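Local coordinates for protein serine-pyruvate aminotransferase (AgxT) (Sulfolobus solfataricus, PDB 3ZRR) that probably moves amino groups between amino acids such as serine or alanine and 2-oxo acids such as pyruvate or glyoxylate, using pyridoxal 5'-phosphate, at residues E15-A20 and L252-R257; S187-G192 and G339-V344; G21-V26 and V248-A253; A195-L200 and T243-V248. One frame throughout, in Å; residues are numbered along the deposited sequence.

Contact 1 of 4, residues E15-A20 and L252-R257; sequences EDVLVA and LAEAFR. With CA (calcium ion), chain D.
A chi1 of -178° turns CG of Glu254 away from the backbone N of the same residue and sets it against Asp16 O and Val17 CA; a turn about CB-CG (chi2 56°) then carries the carboxylate round to Arg257. CG comes to 3.5 Å from the carbonyl O of Asp16. Ala20 adds its methyl, with CB 3.6 Å from Glu254 CB. Farther along the interface, the CG2 branch of Val17 rests on the backbone of Ala255, 4.0 Å from its CA. The helical segments run roughly antiparallel (147°), their axes 8.2 Å apart. Arg257 grips Glu254 side-on: NE gives OE1 a fairly straight bond of 3.0 Å on its syn side, tilted out of the carboxylate plane, while the salt-bridging leg from NH2 to OE2 is suspiciously short and its exact length doubtful. Asp16 chelates a calcium ion unevenly, OD1 at 2.3 Å and OD2 at 2.8 Å, together with a water and Glu23 of a neighbouring subunit. Asp16 OD1 and Glu254 OE2 lie 5.3 Å apart, and each carboxylate has a cation of its own, calcium or guanidinium, which probably eases the repulsion between two acids at this subunit junction.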
# COMPACT_ATOMS: atom_id res chain seq x y z
N GLU A 15 -5.48 -7.53 4.50
CA GLU A 15 -4.69 -6.51 3.84
C GLU A 15 -5.44 -5.86 2.70
O GLU A 15 -5.36 -4.64 2.53
CB GLU A 15 -3.34 -7.06 3.34
CG GLU A 15 -2.29 -5.95 3.20
CD GLU A 15 -1.96 -5.30 4.54
OE1 GLU A 15 -1.76 -6.04 5.53
OE2 GLU A 15 -1.91 -4.05 4.61
N ASP A 16 -6.16 -6.68 1.91
CA ASP A 16 -7.02 -6.18 0.83
C ASP A 16 -7.94 -5.06 1.30
O ASP A 16 -8.17 -4.10 0.58
CB ASP A 16 -7.91 -7.29 0.25
CG ASP A 16 -7.12 -8.31 -0.55
OD1 ASP A 16 -6.28 -7.93 -1.41
OD2 ASP A 16 -7.34 -9.52 -0.32
N VAL A 17 -8.48 -5.20 2.52
CA VAL A 17 -9.35 -4.19 3.08
C VAL A 17 -8.59 -2.86 3.27
O VAL A 17 -9.03 -1.80 2.80
CB VAL A 17 -10.01 -4.69 4.41
CG1 VAL A 17 -10.81 -3.59 5.04
CG2 VAL A 17 -10.92 -5.90 4.13
N LEU A 18 -7.44 -2.94 3.94
CA LEU A 18 -6.62 -1.75 4.18
C LEU A 18 -6.15 -1.08 2.91
O LEU A 18 -6.29 0.15 2.75
CB LEU A 18 -5.43 -2.09 5.08
CG LEU A 18 -5.80 -2.42 6.53
CD1 LEU A 18 -4.57 -2.53 7.35
CD2 LEU A 18 -6.76 -1.38 7.13
N VAL A 19 -5.64 -1.90 1.99
CA VAL A 19 -5.08 -1.43 0.74
C VAL A 19 -6.12 -0.69 -0.11
O VAL A 19 -5.76 0.22 -0.87
CB VAL A 19 -4.46 -2.63 -0.05
CG1 VAL A 19 -4.26 -2.30 -1.51
CG2 VAL A 19 -3.15 -3.04 0.61
N ALA A 20 -7.40 -1.04 0.04
CA ALA A 20 -8.49 -0.31 -0.66
C ALA A 20 -8.56 1.19 -0.28
O ALA A 20 -9.12 1.99 -1.00
CB ALA A 20 -9.83 -0.98 -0.42
N LEU A 252 -14.25 0.05 4.11
CA LEU A 252 -15.51 -0.62 4.44
C LEU A 252 -16.17 -1.25 3.21
O LEU A 252 -16.70 -2.35 3.31
CB LEU A 252 -16.49 0.35 5.13
CG LEU A 252 -17.84 -0.18 5.60
CD1 LEU A 252 -17.63 -1.19 6.71
CD2 LEU A 252 -18.75 1.00 6.09
N ALA A 253 -16.15 -0.55 2.07
CA ALA A 253 -16.76 -1.08 0.86
C ALA A 253 -16.09 -2.39 0.46
O ALA A 253 -16.76 -3.34 0.03
CB ALA A 253 -16.69 -0.06 -0.30
N GLU A 254 -14.77 -2.41 0.61
CA GLU A 254 -13.98 -3.59 0.30
C GLU A 254 -14.28 -4.74 1.28
O GLU A 254 -14.43 -5.89 0.86
CB GLU A 254 -12.49 -3.26 0.29
CG GLU A 254 -11.55 -4.42 -0.07
CD GLU A 254 -11.83 -5.10 -1.43
OE1 GLU A 254 -12.59 -4.59 -2.29
OE2 GLU A 254 -11.25 -6.18 -1.64
N ALA A 255 -14.42 -4.43 2.58
CA ALA A 255 -14.85 -5.44 3.54
C ALA A 255 -16.22 -6.02 3.15
O ALA A 255 -16.40 -7.23 3.16
CB ALA A 255 -14.88 -4.87 4.97
N PHE A 256 -17.16 -5.16 2.76
CA PHE A 256 -18.49 -5.65 2.33
C PHE A 256 -18.42 -6.51 1.05
O PHE A 256 -19.17 -7.47 0.92
CB PHE A 256 -19.52 -4.52 2.16
CG PHE A 256 -20.16 -4.08 3.45
CD1 PHE A 256 -20.91 -4.99 4.21
CD2 PHE A 256 -20.06 -2.76 3.88
CE1 PHE A 256 -21.53 -4.58 5.42
CE2 PHE A 256 -20.67 -2.34 5.08
CZ PHE A 256 -21.41 -3.26 5.84
N ARG A 257 -17.52 -6.17 0.14
CA ARG A 257 -17.30 -7.02 -1.05
C ARG A 257 -16.86 -8.43 -0.61
O ARG A 257 -17.44 -9.42 -1.04
CB ARG A 257 -16.29 -6.38 -2.03
CG ARG A 257 -16.45 -6.90 -3.47
CD ARG A 257 -15.32 -6.49 -4.42
NE ARG A 257 -13.97 -6.66 -3.88
CZ ARG A 257 -13.25 -7.79 -3.90
NH1 ARG A 257 -13.75 -8.91 -4.41
NH2 ARG A 257 -12.03 -7.81 -3.39
CA CA D . -5.80 -9.88 -2.57
O HOH W 1 -4.90 -10.62 -0.68

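Contact 2 of 4, residues S187-G192 and G339-V344; sequences SQKALG and GHMGWV. With PXG (3-[O-phosphonopyridoxyl]--amino-benzoic acid), chain C.
Gly342 offers its CA-H to the carbonyl O of Ala190, an unconventional C-H...O contact of 3.5 Å that is nearly straight at the hydrogen (157°). Its backbone angles are ones that only glycine adopts comfortably, and they let the two loops come together at this point. Opposite it, residues Lys189 to Gly192 form a type I beta turn, closed by Gly192 N to Lys189 O. Trp343 supplies the conventional bond: NE1 donates to Gly192 O at 2.8 Å, with the acceptor near the indole plane and the donor tilted 27° from the carbonyl plane. A side chain on Gly192 would run into that same NE1. Putting a phenylalanine in place of Trp343 removes the indole N-H, which would probably leave Gly192 O without this donor and let the turn shift. On the cofactor side, SD of Met341 sits 3.6 Å from Ala190 N, and its chain crosses that of Lys189 obliquely. Lys189 holds the position of the lysine that carries pyridoxal phosphate in this family; here the cofactor is bonded instead to the amine of an aminobenzoate, whose N9 lies 4.0 Å from Lys189 CE. Gln188 NE2 donates to phosphate OP1 at 3.0 Å. The 187-192 loop follows strand 182-186 of the large sheet, while 339-344 leads from strand 335-339 of the smaller sheet into helix 346-363. Trp343 is laid against Ala255, Leu258 and Ile259 of helix 246-262, and helix 264-284 contributes a cation-pi partner, Arg267.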
# COMPACT_ATOMS: atom_id res chain seq x y z
N SER A 187 -17.47 -0.34 12.46
CA SER A 187 -16.73 -0.91 11.33
C SER A 187 -15.64 -1.91 11.75
O SER A 187 -15.26 -2.76 10.95
CB SER A 187 -16.15 0.20 10.45
OG SER A 187 -15.39 1.12 11.22
N GLN A 188 -15.16 -1.82 12.99
CA GLN A 188 -13.91 -2.50 13.36
C GLN A 188 -14.06 -3.84 14.08
O GLN A 188 -13.05 -4.42 14.46
CB GLN A 188 -12.99 -1.57 14.18
CG GLN A 188 -13.31 -1.41 15.69
CD GLN A 188 -14.52 -0.51 15.95
OE1 GLN A 188 -15.07 0.12 15.04
NE2 GLN A 188 -14.94 -0.44 17.21
N LYS A 189 -15.28 -4.33 14.27
CA LYS A 189 -15.43 -5.57 15.06
C LYS A 189 -15.71 -6.77 14.15
O LYS A 189 -14.86 -7.12 13.32
CB LYS A 189 -16.44 -5.38 16.21
CG LYS A 189 -15.92 -4.47 17.35
CD LYS A 189 -14.76 -5.13 18.10
CE LYS A 189 -13.89 -4.16 18.89
NZ LYS A 189 -12.79 -4.90 19.62
N ALA A 190 -16.91 -7.37 14.27
CA ALA A 190 -17.23 -8.58 13.50
C ALA A 190 -17.29 -8.33 11.99
O ALA A 190 -17.21 -9.28 11.22
CB ALA A 190 -18.51 -9.24 14.02
N LEU A 191 -17.38 -7.06 11.57
CA LEU A 191 -17.23 -6.74 10.15
C LEU A 191 -15.77 -6.75 9.69
O LEU A 191 -15.50 -6.91 8.49
CB LEU A 191 -17.88 -5.39 9.79
CG LEU A 191 -19.41 -5.31 9.99
CD1 LEU A 191 -19.91 -3.91 9.72
CD2 LEU A 191 -20.15 -6.34 9.11
N GLY A 192 -14.83 -6.58 10.62
CA GLY A 192 -13.39 -6.70 10.33
C GLY A 192 -12.76 -5.65 9.44
O GLY A 192 -11.77 -5.92 8.78
N GLY A 339 -11.14 -12.90 21.73
CA GLY A 339 -11.90 -12.39 20.61
C GLY A 339 -11.71 -13.35 19.45
O GLY A 339 -10.57 -13.72 19.14
N HIS A 340 -12.82 -13.76 18.83
CA HIS A 340 -12.79 -14.64 17.66
C HIS A 340 -13.87 -14.20 16.67
O HIS A 340 -14.95 -14.79 16.60
CB HIS A 340 -12.95 -16.13 18.04
CG HIS A 340 -13.95 -16.38 19.14
ND1 HIS A 340 -15.31 -16.45 18.91
CD2 HIS A 340 -13.77 -16.61 20.47
CE1 HIS A 340 -15.93 -16.69 20.06
NE2 HIS A 340 -15.03 -16.80 21.01
N MET A 341 -13.57 -13.15 15.92
CA MET A 341 -14.57 -12.54 15.04
C MET A 341 -13.93 -11.91 13.82
O MET A 341 -12.74 -11.52 13.86
CB MET A 341 -15.37 -11.49 15.79
CG MET A 341 -14.61 -10.16 16.05
SD MET A 341 -15.53 -9.06 17.15
CE MET A 341 -14.93 -9.68 18.77
N GLY A 342 -14.72 -11.76 12.76
CA GLY A 342 -14.28 -11.10 11.55
C GLY A 342 -13.83 -12.09 10.50
O GLY A 342 -14.66 -12.79 9.91
N TRP A 343 -12.52 -12.13 10.26
CA TRP A 343 -11.95 -13.00 9.23
C TRP A 343 -11.39 -14.26 9.88
O TRP A 343 -10.70 -15.02 9.21
CB TRP A 343 -10.86 -12.24 8.42
CG TRP A 343 -11.28 -10.87 8.00
CD1 TRP A 343 -10.85 -9.68 8.54
CD2 TRP A 343 -12.26 -10.52 6.98
NE1 TRP A 343 -11.48 -8.61 7.90
CE2 TRP A 343 -12.35 -9.10 6.95
CE3 TRP A 343 -13.05 -11.27 6.09
CZ2 TRP A 343 -13.21 -8.41 6.07
CZ3 TRP A 343 -13.89 -10.60 5.22
CH2 TRP A 343 -13.98 -9.18 5.21
N VAL A 344 -11.71 -14.49 11.16
CA VAL A 344 -11.19 -15.64 11.92
C VAL A 344 -11.38 -16.99 11.21
O VAL A 344 -12.43 -17.24 10.60
CB VAL A 344 -11.78 -15.62 13.38
CG1 VAL A 344 -13.28 -15.91 13.38
CG2 VAL A 344 -11.03 -16.55 14.31
N1 PXG C . -21.13 -1.89 22.05
C2 PXG C . -20.41 -3.03 22.08
C2A PXG C . -21.10 -4.37 22.27
C3 PXG C . -19.02 -2.97 21.92
O3 PXG C . -18.31 -4.13 21.94
C5 PXG C . -19.15 -0.59 21.73
C6 PXG C . -20.55 -0.68 21.88
C5A PXG C . -18.50 0.79 21.54
OP4 PXG C . -17.94 0.84 20.23
P PXG C . -16.88 1.96 19.85
OP1 PXG C . -16.65 1.69 18.38
OP2 PXG C . -15.70 1.72 20.78
OP3 PXG C . -17.63 3.22 20.19
C4 PXG C . -18.38 -1.74 21.74
C4A PXG C . -16.88 -1.63 21.55
C7 PXG C . -12.64 -4.45 24.97
C8 PXG C . -13.17 -3.44 23.99
O2 PXG C . -12.22 -4.05 26.09
C9 PXG C . -14.42 -3.62 23.39
C10 PXG C . -14.91 -2.66 22.49
C11 PXG C . -14.11 -1.55 22.21
C12 PXG C . -12.85 -1.38 22.80
C13 PXG C . -12.39 -2.33 23.70
O8 PXG C . -12.61 -5.65 24.61
N9 PXG C . -16.12 -2.81 21.90

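Contact 3 of 4, residues G21-V26 and V248-A253; sequences GLENNV and VILQLA. With CA (calcium ion), chain B.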
# COMPACT_ATOMS: atom_id res chain seq x y z
N GLY A 21 -7.96 1.55 0.85
CA GLY A 21 -7.91 2.95 1.26
C GLY A 21 -6.76 3.78 0.68
O GLY A 21 -6.66 4.97 0.96
N LEU A 22 -5.90 3.17 -0.13
CA LEU A 22 -4.78 3.91 -0.74
C LEU A 22 -5.12 4.58 -2.07
O LEU A 22 -4.44 4.36 -3.07
CB LEU A 22 -3.55 3.02 -0.93
CG LEU A 22 -2.88 2.29 0.21
CD1 LEU A 22 -1.83 1.37 -0.39
CD2 LEU A 22 -2.25 3.25 1.21
N GLU A 23 -6.16 5.40 -2.09
CA GLU A 23 -6.46 6.24 -3.25
C GLU A 23 -6.26 7.68 -2.81
O GLU A 23 -7.03 8.19 -1.99
CB GLU A 23 -7.90 6.01 -3.70
CG GLU A 23 -8.28 4.56 -3.96
CD GLU A 23 -7.89 4.09 -5.36
OE1 GLU A 23 -7.29 4.87 -6.13
OE2 GLU A 23 -8.20 2.92 -5.71
N ASN A 24 -5.23 8.34 -3.32
CA ASN A 24 -4.78 9.63 -2.74
C ASN A 24 -5.39 10.93 -3.31
O ASN A 24 -4.95 12.04 -2.95
CB ASN A 24 -3.24 9.71 -2.69
CG ASN A 24 -2.59 9.76 -4.06
OD1 ASN A 24 -3.25 9.60 -5.10
ND2 ASN A 24 -1.28 9.94 -4.07
N ASN A 25 -6.40 10.78 -4.17
CA ASN A 25 -7.06 11.95 -4.76
C ASN A 25 -8.58 11.85 -4.69
O ASN A 25 -9.30 12.30 -5.59
CB ASN A 25 -6.57 12.20 -6.19
CG ASN A 25 -6.27 13.67 -6.45
OD1 ASN A 25 -6.79 14.26 -7.39
ND2 ASN A 25 -5.43 14.26 -5.60
N VAL A 26 -9.06 11.27 -3.59
CA VAL A 26 -10.49 11.01 -3.39
C VAL A 26 -11.06 11.89 -2.27
O VAL A 26 -10.44 12.03 -1.20
CB VAL A 26 -10.71 9.48 -3.09
CG1 VAL A 26 -12.14 9.17 -2.62
CG2 VAL A 26 -10.40 8.66 -4.34
N VAL A 248 -11.72 5.46 5.15
CA VAL A 248 -12.24 4.38 6.02
C VAL A 248 -13.46 3.77 5.34
O VAL A 248 -13.70 2.57 5.41
CB VAL A 248 -12.61 4.92 7.45
CG1 VAL A 248 -13.13 3.79 8.33
CG2 VAL A 248 -11.40 5.55 8.12
N ILE A 249 -14.24 4.61 4.66
CA ILE A 249 -15.42 4.14 3.95
C ILE A 249 -15.03 3.37 2.67
O ILE A 249 -15.70 2.41 2.28
CB ILE A 249 -16.39 5.28 3.64
CG1 ILE A 249 -17.01 5.79 4.95
CG2 ILE A 249 -17.51 4.80 2.70
CD1 ILE A 249 -17.74 7.14 4.85
N LEU A 250 -13.93 3.75 2.03
CA LEU A 250 -13.41 2.97 0.90
C LEU A 250 -13.05 1.57 1.38
O LEU A 250 -13.36 0.58 0.72
CB LEU A 250 -12.18 3.65 0.26
CG LEU A 250 -12.43 4.99 -0.45
CD1 LEU A 250 -11.18 5.57 -1.06
CD2 LEU A 250 -13.49 4.83 -1.51
N GLN A 251 -12.39 1.51 2.54
CA GLN A 251 -12.01 0.26 3.17
C GLN A 251 -13.22 -0.59 3.54
O GLN A 251 -13.24 -1.80 3.29
CB GLN A 251 -11.10 0.53 4.37
CG GLN A 251 -9.78 1.16 3.94
CD GLN A 251 -8.92 1.70 5.10
OE1 GLN A 251 -9.42 2.28 6.05
NE2 GLN A 251 -7.61 1.53 4.97
N LEU A 252 -14.25 0.05 4.11
CA LEU A 252 -15.51 -0.62 4.44
C LEU A 252 -16.17 -1.25 3.21
O LEU A 252 -16.70 -2.35 3.31
CB LEU A 252 -16.49 0.35 5.13
CG LEU A 252 -17.84 -0.18 5.60
CD1 LEU A 252 -17.63 -1.19 6.71
CD2 LEU A 252 -18.75 1.00 6.09
N ALA A 253 -16.15 -0.55 2.07
CA ALA A 253 -16.76 -1.08 0.86
C ALA A 253 -16.09 -2.39 0.46
O ALA A 253 -16.76 -3.34 0.03
CB ALA A 253 -16.69 -0.06 -0.30
CA CA B . -7.22 4.34 -8.18
O HOH W 2 -5.81 6.06 -8.16
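Glu23 binds a calcium ion through OE1 at 2.1 Å, while its methylene CG turns to the helix and meets CD1 of Leu250 at 4.2 Å. The coordination is one-sided, since OE2 is not bonded to the metal; a water at 2.2 Å and Asp16 of a neighbouring subunit share the ion. With CG set anti to its carbonyl carbon (chi1 -53°) and a bend at chi2 (-84°), Glu23 can serve both neighbours, metal at the tip and leucine at the stem. Val26 reaches Leu250 from the far end of the loop, tip to tip, CG1 to CD1 at 4.0 Å, so one leucine branch is touched by two residues of 21-26. At the other end Gly21 lies against the helix. Its N lies 3.6 Å from CG of Gln251, and its CA faces CB of Leu250. A CB on this glycine would run into Gln251 NE2, so the absence of a side chain allows the loop to lie this close to the helix. Gln251 NE2 has its partner beyond the segment, donating to Leu18 O in helix 15-19. Between Gly21 and Glu23 the chain folds through an inverse gamma turn centred on Leu22, whose closing bond is weak, and the carbonyl of Glu23 accepts a hydrogen bond from His247. Across the two segments the contact is largely apolar packing, while Glu23 OE1 and Gln251 NE2 are spent outside it, on a calcium ion at a subunit interface and on a backbone carbonyl.

Contact 4 of 4, residues A195-L200 and T243-V248; sequences AGLGLL and TPPVHV. With PXG (3-[O-phosphonopyridoxyl]--amino-benzoic acid), chain G.
Ala195 points its CB away from the helix, but its carbonyl O lies 3.5 Å from CG1 of Val248. Gly196 follows with backbone angles that demand glycine; its carbonyl O touches CG of Pro245, and its backbone hydrogen-bonds with that of Gly61, just after strand 55-60. Leu197 then carries most of the packing. Its chi1 of -54° directs CG to the helix; CD2 slides past the proline ring, 3.6 Å from Pro245 CD, and CD1 passes alongside Val248, 3.7 Å from CG1. Cutting Leu197 back to an alanine takes away both branches and would probably open a gap between the start of strand 197-202 and the first turn of helix 246-262. Pro245, the N-cap residue, is also the centre of an inverse gamma turn. Two residues earlier, Thr243 holds the phosphate of the cofactor-aminobenzoate adduct in a neighbouring subunit's active site: N and OG1 both donate to OP3, at 2.9 and 2.7 Å. Gln188 of that subunit also bonds the phosphate, and its Thr64 and Thr138 bond the ligand. Apolar packing thus joins the helix start to the sheet, while Thr243 reaches over a subunit interface and donates two hydrogen bonds to one phosphate oxygen.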
# COMPACT_ATOMS: atom_id res chain seq x y z
N ALA A 195 -11.25 0.98 11.79
CA ALA A 195 -12.02 1.75 12.78
C ALA A 195 -12.32 3.15 12.27
O ALA A 195 -11.54 3.71 11.48
CB ALA A 195 -11.21 1.85 14.12
N GLY A 196 -13.44 3.73 12.73
CA GLY A 196 -13.77 5.12 12.45
C GLY A 196 -15.22 5.39 12.07
O GLY A 196 -15.59 6.53 11.89
N LEU A 197 -16.04 4.34 11.96
CA LEU A 197 -17.44 4.50 11.51
C LEU A 197 -18.44 3.79 12.41
O LEU A 197 -18.18 2.66 12.88
CB LEU A 197 -17.61 3.94 10.09
CG LEU A 197 -16.66 4.48 9.01
CD1 LEU A 197 -16.73 3.60 7.73
CD2 LEU A 197 -17.02 5.92 8.67
N GLY A 198 -19.58 4.44 12.63
CA GLY A 198 -20.77 3.81 13.20
C GLY A 198 -21.75 3.50 12.07
O GLY A 198 -21.81 4.20 11.06
N LEU A 199 -22.50 2.42 12.23
CA LEU A 199 -23.39 1.96 11.16
C LEU A 199 -24.75 1.66 11.76
O LEU A 199 -24.83 1.02 12.81
CB LEU A 199 -22.83 0.70 10.49
CG LEU A 199 -21.50 0.81 9.72
CD1 LEU A 199 -20.32 0.58 10.64
CD2 LEU A 199 -21.48 -0.25 8.66
N LEU A 200 -25.80 2.13 11.10
CA LEU A 200 -27.17 2.02 11.62
C LEU A 200 -28.11 1.58 10.51
O LEU A 200 -27.93 1.95 9.34
CB LEU A 200 -27.62 3.37 12.14
CG LEU A 200 -26.79 3.90 13.34
CD1 LEU A 200 -25.79 4.96 12.87
CD2 LEU A 200 -27.68 4.38 14.46
N THR A 243 -17.60 16.42 6.74
CA THR A 243 -16.67 15.53 6.03
C THR A 243 -16.66 14.15 6.71
O THR A 243 -16.43 14.07 7.91
CB THR A 243 -15.23 16.12 5.97
OG1 THR A 243 -15.27 17.39 5.31
CG2 THR A 243 -14.26 15.17 5.24
N PRO A 244 -16.94 13.06 5.96
CA PRO A 244 -16.85 11.74 6.58
C PRO A 244 -15.42 11.17 6.51
O PRO A 244 -14.58 11.74 5.83
CB PRO A 244 -17.80 10.91 5.73
CG PRO A 244 -17.62 11.47 4.37
CD PRO A 244 -17.43 12.97 4.57
N PRO A 245 -15.14 10.03 7.19
CA PRO A 245 -13.82 9.44 7.04
C PRO A 245 -13.75 8.71 5.68
O PRO A 245 -13.97 7.50 5.59
CB PRO A 245 -13.72 8.50 8.25
CG PRO A 245 -14.89 8.89 9.16
CD PRO A 245 -15.93 9.33 8.20
N VAL A 246 -13.44 9.49 4.64
CA VAL A 246 -13.52 9.07 3.23
C VAL A 246 -12.83 7.72 2.98
O VAL A 246 -13.42 6.81 2.42
CB VAL A 246 -12.93 10.19 2.30
CG1 VAL A 246 -12.91 9.74 0.85
CG2 VAL A 246 -13.76 11.49 2.42
N HIS A 247 -11.57 7.60 3.40
CA HIS A 247 -10.80 6.40 3.11
C HIS A 247 -11.19 5.20 3.96
O HIS A 247 -11.04 4.06 3.53
CB HIS A 247 -9.32 6.68 3.25
CG HIS A 247 -8.82 7.68 2.26
ND1 HIS A 247 -8.88 9.04 2.48
CD2 HIS A 247 -8.28 7.52 1.03
CE1 HIS A 247 -8.38 9.68 1.43
NE2 HIS A 247 -8.00 8.77 0.54
N VAL A 248 -11.72 5.46 5.15
CA VAL A 248 -12.24 4.38 6.02
C VAL A 248 -13.46 3.77 5.34
O VAL A 248 -13.70 2.57 5.41
CB VAL A 248 -12.61 4.92 7.45
CG1 VAL A 248 -13.13 3.79 8.33
CG2 VAL A 248 -11.40 5.55 8.12
N1 PXG G . -14.72 25.08 9.35
C2 PXG G . -14.09 25.36 8.19
C2A PXG G . -13.39 26.71 8.08
C3 PXG G . -14.06 24.43 7.14
O3 PXG G . -13.40 24.71 5.98
C5 PXG G . -15.35 22.94 8.50
C6 PXG G . -15.35 23.91 9.52
C5A PXG G . -16.07 21.64 8.76
OP4 PXG G . -15.14 20.54 8.77
P PXG G . -15.65 19.02 8.56
OP1 PXG G . -16.69 18.73 9.60
OP2 PXG G . -14.33 18.32 8.75
OP3 PXG G . -16.30 18.94 7.20
C4 PXG G . -14.70 23.19 7.29
C4A PXG G . -14.70 22.12 6.21
C7 PXG G . -15.70 23.21 0.18
C8 PXG G . -15.78 22.35 1.42
O2 PXG G . -16.74 23.32 -0.51
C9 PXG G . -15.20 22.83 2.59
C10 PXG G . -15.23 22.08 3.77
C11 PXG G . -15.86 20.83 3.77
C12 PXG G . -16.45 20.35 2.60
C13 PXG G . -16.41 21.11 1.42
O8 PXG G . -14.61 23.79 -0.11
N9 PXG G . -14.62 22.63 4.85

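From the N terminus, residues 15-20 and then 21-26 pass along helix 246-262, which they meet at 252-257 and 248-253, so contacts 1 and 3 close long loops, both ending on the same stretch of that helix, where they share Leu252 and Ala253. Contact 4, joining strand 197-202 to the start of that helix, is nested within both. Contact 2 starts inside those loops at 187-192 but closes only at 339-344; it crosses contacts 1 and 3 and encloses contact 4. Helix 246-262 is thereby set between the N-terminal calcium-binding segment and the large sheet, while contact 2 joins that sheet to the C-terminal part. Trp343 touches Val17, linking contacts 1 and 2 directly.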